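Local coordinates for ribonucleoside-diphosphate reductase subunit beta (Bacillus halodurans C-125, PDB 2RCC), which probably forms the iron-binding small subunit of a class I ribonucleotide reductase, which makes deoxyribonucleotides for DNA synthesis from the corresponding ribonucleotides, at residues L260-D263 against W264-I268; E279-E282 against T283-F287; A110-S113 against V114-F117. All coordinates share one frame; numbering follows the deposited sequence. Where two conformers were deposited one is given.

How the contacts relate
Each contact lies inside a single helix, between neighbouring turns, so none closes a loop; along the chain they stand in series, without nesting or crossing. Contact 3 comes first, on helix 106-133, where the second subunit packs. Contact 1 sits at the C-terminal end of helix 244-268 and contact 2 near the start of helix 278-295, the next helix in the chain. These two touch, with centres 11 Å apart: they join the two helices through a salt bridge, a probable hydrogen bond and apolar packing. Contact 3 lies on the other side of the chain's centre, about 19 Å from either at the nearest atoms.

Contact 1: L260-D263 against W264-I268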
ATOM      1  N   LEU A 260     -22.617  14.794 -13.982  1.00 22.86           N
ATOM      2  CA  LEU A 260     -22.742  14.678 -12.525  1.00 21.15           C
ATOM      3  C   LEU A 260     -21.841  15.676 -11.820  1.00 18.91           C
ATOM      4  O   LEU A 260     -22.251  16.266 -10.839  1.00 17.33           O
ATOM      5  CB  LEU A 260     -22.436  13.254 -12.022  1.00 21.43           C
ATOM      6  CG  LEU A 260     -23.553  12.228 -12.265  1.00 31.17           C
ATOM      7  CD1 LEU A 260     -23.057  10.787 -12.080  1.00 33.92           C
ATOM      8  CD2 LEU A 260     -24.741  12.512 -11.362  1.00 29.73           C
ATOM      9  N   GLU A 261     -20.630  15.867 -12.326  1.00 16.72           N
ATOM     10  CA  GLU A 261     -19.707  16.861 -11.742  1.00 16.54           C
ATOM     11  C   GLU A 261     -20.298  18.261 -11.851  1.00 16.51           C
ATOM     12  O   GLU A 261     -20.291  18.993 -10.876  1.00 17.87           O
ATOM     13  CB  GLU A 261     -18.330  16.761 -12.407  1.00 19.64           C
ATOM     14  CG  GLU A 261     -17.253  17.702 -11.850  1.00 17.43           C
ATOM     15  CD  GLU A 261     -16.897  17.482 -10.392  1.00 17.62           C
ATOM     16  OE1 GLU A 261     -17.206  16.439  -9.798  1.00 21.33           O
ATOM     17  OE2 GLU A 261     -16.277  18.379  -9.815  1.00 21.89           O
ATOM     18  N   LYS A 262     -20.840  18.605 -13.020  1.00 17.85           N
ATOM     19  CA  LYS A 262     -21.474  19.904 -13.252  1.00 19.50           C
ATOM     20  C   LYS A 262     -22.636  20.091 -12.300  1.00 20.32           C
ATOM     21  O   LYS A 262     -22.808  21.166 -11.775  1.00 21.38           O
ATOM     22  CB  LYS A 262     -21.967  20.034 -14.701  1.00 20.04           C
ATOM     23  CG  LYS A 262     -20.834  20.080 -15.698  1.00 24.26           C
ATOM     24  CD  LYS A 262     -21.284  19.934 -17.122  1.00 20.34           C
ATOM     25  CE  LYS A 262     -20.036  19.726 -18.013  1.00 25.13           C
ATOM     26  NZ  LYS A 262     -20.287  19.763 -19.449  1.00 24.42           N
ATOM     27  N   ASP A 263     -23.416  19.038 -12.055  1.00 18.89           N
ATOM     28  CA  ASP A 263     -24.551  19.113 -11.110  1.00 20.92           C
ATOM     29  C   ASP A 263     -24.048  19.417  -9.697  1.00 18.32           C
ATOM     30  O   ASP A 263     -24.584  20.275  -9.005  1.00 17.81           O
ATOM     31  CB  ASP A 263     -25.351  17.810 -11.092  1.00 23.23           C
ATOM     32  CG  ASP A 263     -26.101  17.530 -12.406  1.00 29.80           C
ATOM     33  OD1 ASP A 263     -26.411  18.471 -13.176  1.00 39.66           O
ATOM     34  OD2 ASP A 263     -26.371  16.331 -12.669  1.00 46.98           O
ATOM     35  N   TRP A 264     -23.040  18.681  -9.273  1.00 20.99           N
ATOM     36  CA  TRP A 264     -22.436  18.892  -7.972  0.50 21.51           C
ATOM     37  C   TRP A 264     -21.886  20.303  -7.850  1.00 19.60           C
ATOM     38  O   TRP A 264     -22.115  20.984  -6.846  1.00 17.79           O
ATOM     39  CB  TRP A 264     -21.364  17.847  -7.719  0.50 23.37           C
ATOM     40  CG  TRP A 264     -21.948  16.575  -7.204  0.50 26.57           C
ATOM     41  CD1 TRP A 264     -22.470  15.524  -7.914  0.50 31.23           C
ATOM     42  CD2 TRP A 264     -22.096  16.240  -5.843  0.50 30.96           C
ATOM     43  NE1 TRP A 264     -22.911  14.553  -7.075  0.50 32.86           N
ATOM     44  CE2 TRP A 264     -22.689  14.961  -5.790  0.50 33.16           C
ATOM     45  CE3 TRP A 264     -21.771  16.891  -4.652  0.50 30.31           C
ATOM     46  CZ2 TRP A 264     -22.942  14.315  -4.602  0.50 32.32           C
ATOM     47  CZ3 TRP A 264     -22.037  16.260  -3.471  0.50 33.11           C
ATOM     48  CH2 TRP A 264     -22.627  14.988  -3.446  0.50 31.75           C
ATOM     49  N   PHE A 265     -21.145  20.718  -8.861  1.00 19.36           N
ATOM     50  CA  PHE A 265     -20.640  22.081  -8.928  1.00 15.82           C
ATOM     51  C   PHE A 265     -21.814  23.089  -8.803  1.00 15.94           C
ATOM     52  O   PHE A 265     -21.744  24.052  -8.049  1.00 16.61           O
ATOM     53  CB  PHE A 265     -19.945  22.323 -10.264  1.00 17.61           C
ATOM     54  CG  PHE A 265     -19.731  23.768 -10.533  1.00 19.88           C
ATOM     55  CD1 PHE A 265     -18.862  24.471  -9.735  1.00 20.47           C
ATOM     56  CD2 PHE A 265     -20.486  24.439 -11.495  1.00 23.73           C
ATOM     57  CE1 PHE A 265     -18.680  25.850  -9.913  1.00 25.19           C
ATOM     58  CE2 PHE A 265     -20.322  25.814 -11.678  1.00 28.05           C
ATOM     59  CZ  PHE A 265     -19.385  26.506 -10.890  1.00 18.87           C
ATOM     60  N   ARG A 266     -22.904  22.851  -9.535  1.00 15.84           N
ATOM     61  CA  ARG A 266     -24.045  23.769  -9.459  1.00 18.10           C
ATOM     62  C   ARG A 266     -24.699  23.819  -8.063  1.00 18.25           C
ATOM     63  O   ARG A 266     -25.155  24.862  -7.601  1.00 17.78           O
ATOM     64  CB  ARG A 266     -25.103  23.402 -10.491  1.00 16.05           C
ATOM     65  CG  ARG A 266     -24.807  23.872 -11.895  1.00 19.68           C
ATOM     66  CD  ARG A 266     -25.962  23.482 -12.846  1.00 27.61           C
ATOM     67  NE  ARG A 266     -25.706  22.231 -13.556  1.00 38.86           N
ATOM     68  CZ  ARG A 266     -25.441  22.096 -14.862  1.00 47.47           C
ATOM     69  NH1 ARG A 266     -25.455  23.122 -15.724  1.00 55.83           N
ATOM     70  NH2 ARG A 266     -25.202  20.881 -15.339  1.00 56.66           N
ATOM     71  N   TYR A 267     -24.768  22.662  -7.429  1.00 17.86           N
ATOM     72  CA  TYR A 267     -25.374  22.497  -6.116  1.00 19.67           C
ATOM     73  C   TYR A 267     -24.621  23.219  -5.005  1.00 20.63           C
ATOM     74  O   TYR A 267     -25.223  23.861  -4.160  1.00 22.32           O
ATOM     75  CB  TYR A 267     -25.396  20.995  -5.835  1.00 20.79           C
ATOM     76  CG  TYR A 267     -26.034  20.513  -4.563  1.00 24.38           C
ATOM     77  CD1 TYR A 267     -27.326  20.883  -4.242  1.00 22.74           C
ATOM     78  CD2 TYR A 267     -25.397  19.564  -3.754  1.00 27.86           C
ATOM     79  CE1 TYR A 267     -27.949  20.405  -3.109  1.00 25.10           C
ATOM     80  CE2 TYR A 267     -26.014  19.064  -2.626  1.00 22.23           C
ATOM     81  CZ  TYR A 267     -27.296  19.506  -2.302  1.00 29.31           C
ATOM     82  OH  TYR A 267     -27.950  19.040  -1.187  1.00 26.71           O
ATOM     83  N   ILE A 268     -23.305  23.111  -5.020  1.00 21.16           N
ATOM     84  CA  ILE A 268     -22.461  23.668  -3.946  1.00 25.33           C
ATOM     85  C   ILE A 268     -21.868  25.050  -4.186  1.00 23.59           C
ATOM     86  O   ILE A 268     -21.744  25.826  -3.242  1.00 20.88           O
ATOM     87  CB  ILE A 268     -21.292  22.690  -3.620  1.00 23.56           C
ATOM     88  CG1 ILE A 268     -21.846  21.339  -3.223  1.00 27.07           C
ATOM     89  CG2 ILE A 268     -20.396  23.210  -2.467  1.00 22.68           C
ATOM     90  CD1 ILE A 268     -20.799  20.476  -2.524  1.00 31.35           C
TER
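Asp263 and Arg266 meet across one turn with their flat groups askew, the carboxylate and guanidinium planes standing 41° apart. OD1 of Asp263 comes to the edge of the guanidinium, near its plane, at 3.5 Å from NH2 of Arg266; this is a salt bridge whose hydrogen bond is weak. What brings the guanidinium back to the preceding turn is the bend of the arginine chain at its third torsion (chi3 -96°), which also sets NH2 3.4 Å from CB of Lys262. The arginine is shared, because its other terminal nitrogen, NH1, forms a salt bridge with Glu282 of helix 278-295.

The backbone beneath is regular alpha-helix, with i to i+4 bonds from Trp264 N to Leu260 O (3.0 Å) through to Tyr267 N to Asp263 O (2.9 Å). It forms the last turns of helix 244-268 in the all-helical, ferritin-like fold of the small subunit. Around this helix the aromatic side chains diverge. Phe265 has CG anti to its backbone N (chi1 165°); CB stays 3.4 Å from Lys262 O while the ring leads away to Pro278 and Met281. Trp264 lies on the side facing helices 150-168 and 72-87. Its indole is modelled in two conformers; in the one described it turns an edge to Leu260 O and makes a cation-pi contact with Arg155, and both placements are therefore open to doubt. Tyr267 keeps only its base at the preceding turn, with CB 3.4 Å from Asp263 O, and sends its hydroxyl to a hydrogen bond with Asp149.

Contact 2: E279-E282 against T283-F287; sequences EDME and TYISF
The carbonyl oxygen of Glu279 is gripped twice by a single residue: Thr283 N donates to Glu279 O at 3.0 Å, and Thr283 OG1 donates to the same Glu279 O at 2.9 Å. The two donors approach from opposite faces of the carbonyl plane, both tilted from it, consistent with both bonds being made at once. This is the familiar i to i-4 bonding of a threonine hydroxyl back onto its own alpha-helix, here in the first turns of helix 278-295. The hydroxyl is placed for it by the first torsion (chi1 -53°), which sets OG1 beside the backbone N and CG2 anti to it.

A water links this hydroxyl to the carboxylate of Asp280: it donates to Asp280 OD1 at 2.6 Å and, weakly, to Thr283 OG1 at 3.4 Å. With a valine in place of Thr283, Glu279 O would probably keep only the backbone bond on this turn, and the water would lose its weak second anchor.

On the buried side the contacts are mainly apolar. Met281, a selenomethionine, and Tyr284 run side by side and point the same way, SE lying 3.9 Å from Tyr284 CD2. SE is 5.2 Å from the ring centroid and 73° off the ring normal, an oblique Met-aromatic contact. The Met281 side chain also reaches Phe265 of helix 244-268 and Ala195 of helix 191-202, so this side of the helix packs against both.

Ile285, one turn after Met281, closes the row. Its CG1, beside the backbone N and anti to the carbonyl carbon, rests 3.3 Å from Met281 O.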
ATOM      1  N   GLU A 279     -20.157  29.090 -16.260  1.00 19.63           N
ATOM      2  CA  GLU A 279     -20.052  28.639 -17.643  1.00 19.67           C
ATOM      3  C   GLU A 279     -18.594  28.182 -17.951  1.00 19.56           C
ATOM      4  O   GLU A 279     -18.361  27.147 -18.607  1.00 18.56           O
ATOM      5  CB  GLU A 279     -20.582  29.720 -18.617  1.00 21.16           C
ATOM      6  CG  GLU A 279     -22.117  29.977 -18.526  1.00 33.44           C
ATOM      7  CD  GLU A 279     -22.616  30.726 -17.251  1.00 44.16           C
ATOM      8  OE1 GLU A 279     -21.817  31.431 -16.576  1.00 44.31           O
ATOM      9  OE2 GLU A 279     -23.825  30.604 -16.926  1.00 53.52           O
ATOM     10  N   ASP A 280     -17.623  28.948 -17.446  1.00 17.51           N
ATOM     11  CA  ASP A 280     -16.213  28.612 -17.575  1.00 17.10           C
ATOM     12  C   ASP A 280     -15.875  27.319 -16.837  1.00 17.19           C
ATOM     13  O   ASP A 280     -15.087  26.536 -17.343  1.00 17.47           O
ATOM     14  CB  ASP A 280     -15.296  29.711 -16.991  1.00 16.09           C
ATOM     15  CG  ASP A 280     -15.201  30.983 -17.872  1.00 22.04           C
ATOM     16  OD1 ASP A 280     -15.529  30.966 -19.080  1.00 22.71           O
ATOM     17  OD2 ASP A 280     -14.762  32.011 -17.319  1.00 22.29           O
HETATM   18  N   MSE A 281     -16.449  27.113 -15.649  1.00 16.54           N
HETATM   19  CA  MSE A 281     -16.224  25.885 -14.903  1.00 18.76           C
HETATM   20  C   MSE A 281     -16.794  24.667 -15.632  1.00 18.09           C
HETATM   21  O   MSE A 281     -16.177  23.618 -15.651  1.00 16.27           O
HETATM   22  CB  MSE A 281     -16.863  25.961 -13.493  1.00 20.15           C
HETATM   23  CG  MSE A 281     -16.534  24.754 -12.599  1.00 18.88           C
HETATM   24 SE   MSE A 281     -14.683  24.619 -12.136  0.75 16.17          SE
HETATM   25  CE  MSE A 281     -14.762  25.679 -10.503  1.00 18.76           C
ATOM     26  N   GLU A 282     -17.991  24.801 -16.186  1.00 19.02           N
ATOM     27  CA  GLU A 282     -18.613  23.708 -16.898  1.00 20.76           C
ATOM     28  C   GLU A 282     -17.778  23.342 -18.127  1.00 21.60           C
ATOM     29  O   GLU A 282     -17.563  22.158 -18.365  1.00 24.29           O
ATOM     30  CB  GLU A 282     -20.091  24.024 -17.194  1.00 21.29           C
ATOM     31  CG  GLU A 282     -20.879  23.979 -15.867  1.00 23.57           C
ATOM     32  CD  GLU A 282     -22.357  24.199 -15.986  1.00 25.49           C
ATOM     33  OE1 GLU A 282     -22.845  24.411 -17.094  1.00 43.65           O
ATOM     34  OE2 GLU A 282     -23.026  24.184 -14.927  1.00 31.25           O
ATOM     35  N   THR A 283     -17.263  24.345 -18.842  1.00 20.30           N
ATOM     36  CA  THR A 283     -16.389  24.110 -19.991  1.00 20.84           C
ATOM     37  C   THR A 283     -15.110  23.407 -19.535  1.00 18.21           C
ATOM     38  O   THR A 283     -14.636  22.525 -20.223  1.00 17.10           O
ATOM     39  CB  THR A 283     -16.045  25.386 -20.730  1.00 18.45           C
ATOM     40  OG1 THR A 283     -17.252  26.076 -21.051  1.00 20.48           O
ATOM     41  CG2 THR A 283     -15.247  25.118 -22.035  1.00 21.04           C
ATOM     42  N   TYR A 284     -14.569  23.810 -18.398  1.00 20.57           N
ATOM     43  CA  TYR A 284     -13.384  23.169 -17.805  1.00 21.50           C
ATOM     44  C   TYR A 284     -13.646  21.693 -17.470  1.00 21.97           C
ATOM     45  O   TYR A 284     -12.805  20.836 -17.749  1.00 19.44           O
ATOM     46  CB  TYR A 284     -12.884  23.974 -16.580  1.00 22.62           C
ATOM     47  CG  TYR A 284     -11.815  23.288 -15.757  1.00 25.66           C
ATOM     48  CD1 TYR A 284     -10.545  23.049 -16.282  1.00 27.48           C
ATOM     49  CD2 TYR A 284     -12.068  22.888 -14.442  1.00 24.36           C
ATOM     50  CE1 TYR A 284      -9.561  22.398 -15.512  1.00 33.04           C
ATOM     51  CE2 TYR A 284     -11.108  22.265 -13.685  1.00 29.51           C
ATOM     52  CZ  TYR A 284      -9.857  22.032 -14.212  1.00 27.32           C
ATOM     53  OH  TYR A 284      -8.932  21.399 -13.420  1.00 32.88           O
ATOM     54  N   ILE A 285     -14.813  21.385 -16.910  1.00 21.49           N
ATOM     55  CA  ILE A 285     -15.186  19.974 -16.648  1.00 23.08           C
ATOM     56  C   ILE A 285     -15.262  19.170 -17.983  1.00 22.26           C
ATOM     57  O   ILE A 285     -14.796  18.032 -18.037  1.00 24.04           O
ATOM     58  CB  ILE A 285     -16.522  19.871 -15.876  1.00 23.78           C
ATOM     59  CG1 ILE A 285     -16.368  20.488 -14.476  1.00 25.78           C
ATOM     60  CG2 ILE A 285     -17.028  18.384 -15.772  1.00 21.88           C
ATOM     61  CD1 ILE A 285     -17.703  20.871 -13.826  1.00 21.36           C
ATOM     62  N   SER A 286     -15.807  19.758 -19.043  1.00 23.15           N
ATOM     63  CA  SER A 286     -15.852  19.096 -20.378  1.00 21.99           C
ATOM     64  C   SER A 286     -14.454  18.832 -20.925  1.00 21.30           C
ATOM     65  O   SER A 286     -14.163  17.746 -21.474  1.00 20.37           O
ATOM     66  CB  SER A 286     -16.631  19.918 -21.408  1.00 23.38           C
ATOM     67  OG  SER A 286     -17.993  20.008 -21.049  1.00 22.34           O
ATOM     68  N   PHE A 287     -13.609  19.847 -20.797  1.00 20.91           N
ATOM     69  CA  PHE A 287     -12.193  19.767 -21.167  1.00 20.72           C
ATOM     70  C   PHE A 287     -11.481  18.607 -20.429  1.00 21.10           C
ATOM     71  O   PHE A 287     -10.694  17.865 -21.037  1.00 21.51           O
ATOM     72  CB  PHE A 287     -11.535  21.113 -20.839  1.00 20.92           C
ATOM     73  CG  PHE A 287     -10.073  21.176 -21.138  1.00 29.25           C
ATOM     74  CD1 PHE A 287      -9.637  21.452 -22.426  1.00 34.87           C
ATOM     75  CD2 PHE A 287      -9.129  21.000 -20.133  1.00 32.02           C
ATOM     76  CE1 PHE A 287      -8.289  21.542 -22.711  1.00 33.11           C
ATOM     77  CE2 PHE A 287      -7.770  21.086 -20.422  1.00 35.45           C
ATOM     78  CZ  PHE A 287      -7.360  21.365 -21.718  1.00 31.26           C
TER
HETATM   79  O   HOH W   1     -16.454  29.334 -20.947  1.00 46.92           O

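Contact 3: A110-S113 against V114-F117. With PEG (di(hydroxyethyl)ether), chain L.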
ATOM      1  N   ALA A 110       1.738  -4.347  -6.242  1.00 12.61           N
ATOM      2  CA  ALA A 110       2.501  -3.478  -5.338  1.00  9.84           C
ATOM      3  C   ALA A 110       2.109  -1.995  -5.503  1.00 12.24           C
ATOM      4  O   ALA A 110       1.966  -1.229  -4.514  1.00 12.63           O
ATOM      5  CB  ALA A 110       3.999  -3.659  -5.569  1.00 10.04           C
ATOM      6  N   LEU A 111       1.952  -1.571  -6.738  1.00 10.19           N
ATOM      7  CA  LEU A 111       1.564  -0.173  -6.996  1.00 10.70           C
ATOM      8  C   LEU A 111       0.164   0.116  -6.437  1.00 12.09           C
ATOM      9  O   LEU A 111      -0.095   1.199  -5.953  1.00 13.69           O
ATOM     10  CB  LEU A 111       1.723   0.172  -8.480  1.00 10.40           C
ATOM     11  CG  LEU A 111       3.129   0.265  -9.082  1.00  9.81           C
ATOM     12  CD1 LEU A 111       3.025   0.270 -10.632  1.00 15.79           C
ATOM     13  CD2 LEU A 111       3.862   1.497  -8.493  1.00 11.92           C
HETATM   14  N   MSE A 112      -0.715  -0.867  -6.455  1.00 12.53           N
HETATM   15  CA  MSE A 112      -2.048  -0.703  -5.831  1.00 11.99           C
HETATM   16  C   MSE A 112      -1.924  -0.527  -4.321  1.00 14.51           C
HETATM   17  O   MSE A 112      -2.665   0.252  -3.740  1.00 13.35           O
HETATM   18  CB  MSE A 112      -2.991  -1.841  -6.194  1.00 15.41           C
HETATM   19  CG  MSE A 112      -3.402  -1.926  -7.645  1.00 14.41           C
HETATM   20 SE   MSE A 112      -4.176  -0.308  -8.371  0.75 13.57          SE
HETATM   21  CE  MSE A 112      -5.825  -0.182  -7.304  1.00 22.98           C
ATOM     22  N   SER A 113      -0.948  -1.196  -3.698  1.00 15.46           N
ATOM     23  CA  SER A 113      -0.661  -0.997  -2.284  1.00 12.97           C
ATOM     24  C   SER A 113      -0.204   0.454  -2.019  1.00 15.07           C
ATOM     25  O   SER A 113      -0.673   1.086  -1.080  1.00 13.00           O
ATOM     26  CB  SER A 113       0.364  -2.027  -1.773  1.00 13.92           C
ATOM     27  OG  SER A 113       0.767  -1.751  -0.464  1.00 17.51           O
ATOM     28  N   VAL A 114       0.704   0.962  -2.847  1.00 12.34           N
ATOM     29  CA  VAL A 114       1.180   2.334  -2.734  1.00 13.33           C
ATOM     30  C   VAL A 114      -0.022   3.284  -2.935  1.00 13.39           C
ATOM     31  O   VAL A 114      -0.190   4.184  -2.144  1.00 13.80           O
ATOM     32  CB  VAL A 114       2.322   2.659  -3.748  1.00 16.40           C
ATOM     33  CG1 VAL A 114       2.708   4.149  -3.671  1.00 10.69           C
ATOM     34  CG2 VAL A 114       3.516   1.717  -3.578  1.00  9.25           C
ATOM     35  N   LEU A 115      -0.919   3.007  -3.880  1.00 13.15           N
ATOM     36  CA  LEU A 115      -2.109   3.868  -4.105  1.00 13.34           C
ATOM     37  C   LEU A 115      -3.023   3.914  -2.889  1.00 17.88           C
ATOM     38  O   LEU A 115      -3.550   4.970  -2.522  1.00 17.05           O
ATOM     39  CB  LEU A 115      -3.007   3.422  -5.315  1.00 15.55           C
ATOM     40  CG  LEU A 115      -2.756   4.114  -6.639  1.00 21.68           C
ATOM     41  CD1 LEU A 115      -1.354   3.828  -7.138  1.00 29.46           C
ATOM     42  CD2 LEU A 115      -3.781   3.780  -7.715  1.00 16.49           C
ATOM     43  N   SER A 116      -3.286   2.745  -2.318  1.00 15.29           N
ATOM     44  CA  SER A 116      -4.174   2.623  -1.170  1.00 14.55           C
ATOM     45  C   SER A 116      -3.668   3.454   0.027  1.00 17.11           C
ATOM     46  O   SER A 116      -4.438   4.138   0.704  1.00 17.26           O
ATOM     47  CB  SER A 116      -4.293   1.169  -0.793  1.00 16.02           C
ATOM     48  OG  SER A 116      -5.362   1.025   0.139  1.00 23.34           O
ATOM     49  N   PHE A 117      -2.388   3.316   0.298  1.00 14.88           N
ATOM     50  CA  PHE A 117      -1.692   4.108   1.299  1.00 12.94           C
ATOM     51  C   PHE A 117      -1.838   5.640   1.036  1.00 13.70           C
ATOM     52  O   PHE A 117      -2.175   6.421   1.944  1.00 14.19           O
ATOM     53  CB  PHE A 117      -0.249   3.674   1.357  1.00 11.65           C
ATOM     54  CG  PHE A 117       0.637   4.651   2.038  1.00  9.84           C
ATOM     55  CD1 PHE A 117       0.538   4.844   3.405  1.00 12.51           C
ATOM     56  CD2 PHE A 117       1.460   5.457   1.304  1.00 13.65           C
ATOM     57  CE1 PHE A 117       1.306   5.830   4.044  1.00 13.28           C
ATOM     58  CE2 PHE A 117       2.238   6.412   1.923  1.00  6.56           C
ATOM     59  CZ  PHE A 117       2.154   6.592   3.301  1.00 11.96           C
TER
HETATM   60  C1  PEG L 406      -2.620  -1.385   0.969  1.00 48.35           C
HETATM   61  O1  PEG L 406      -1.692  -0.301   1.325  1.00 20.48           O
HETATM   62  C2  PEG L 406      -4.007  -1.253   1.595  1.00 29.25           C
HETATM   63  O2  PEG L 406      -5.057  -1.647   0.717  1.00 56.84           O
HETATM   64  C3  PEG L 406      -5.580  -2.945   0.998  1.00 25.89           C
HETATM   65  C4  PEG L 406      -6.271  -3.537  -0.204  1.00 51.28           C
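The ring of Phe117, the one aromatic group here, stacks on the ring of Phe117 of the second subunit, and its side chain meets the preceding turn only at CB, 3.6 Å from Ser113 O. With CG anti to the backbone N (chi1 163°), the ring itself leads away from Ser113. Ser113 of the second subunit packs on the Phe117 side chain too.

Another side of the turn holds a di(hydroxyethyl)ether molecule, probably from the crystallisation liquor. Ser116 OG donates to its O2 at 2.8 Å, and its O1 lies 3.0 Å from Ser113 O. The same molecule is hydrogen-bonded to Ser113 O of the second subunit, while Ser113 OG hydrogen-bonds Ser116 OG of the second subunit, so both serines belong to the dimer interface.

These residues form two turns of helix 106-133, which further along carries Glu119 and His122, iron ligands by similarity, within the ferritin-like helical fold of the small subunit. The backbone bonds of these turns are regular, for example Val114 N to Ala110 O at 3.0 Å.

On the inward side Met112, a selenomethionine, and Leu115 pass each other at a slant, with SE 4.2 Å from Leu115 CD2. The other branch of Leu115, CD1, lies 3.1 Å from Leu111 O. Leu115 also packs on His223, a probable iron ligand of helix 207-237, and Met112 reaches Phe227 of the same helix.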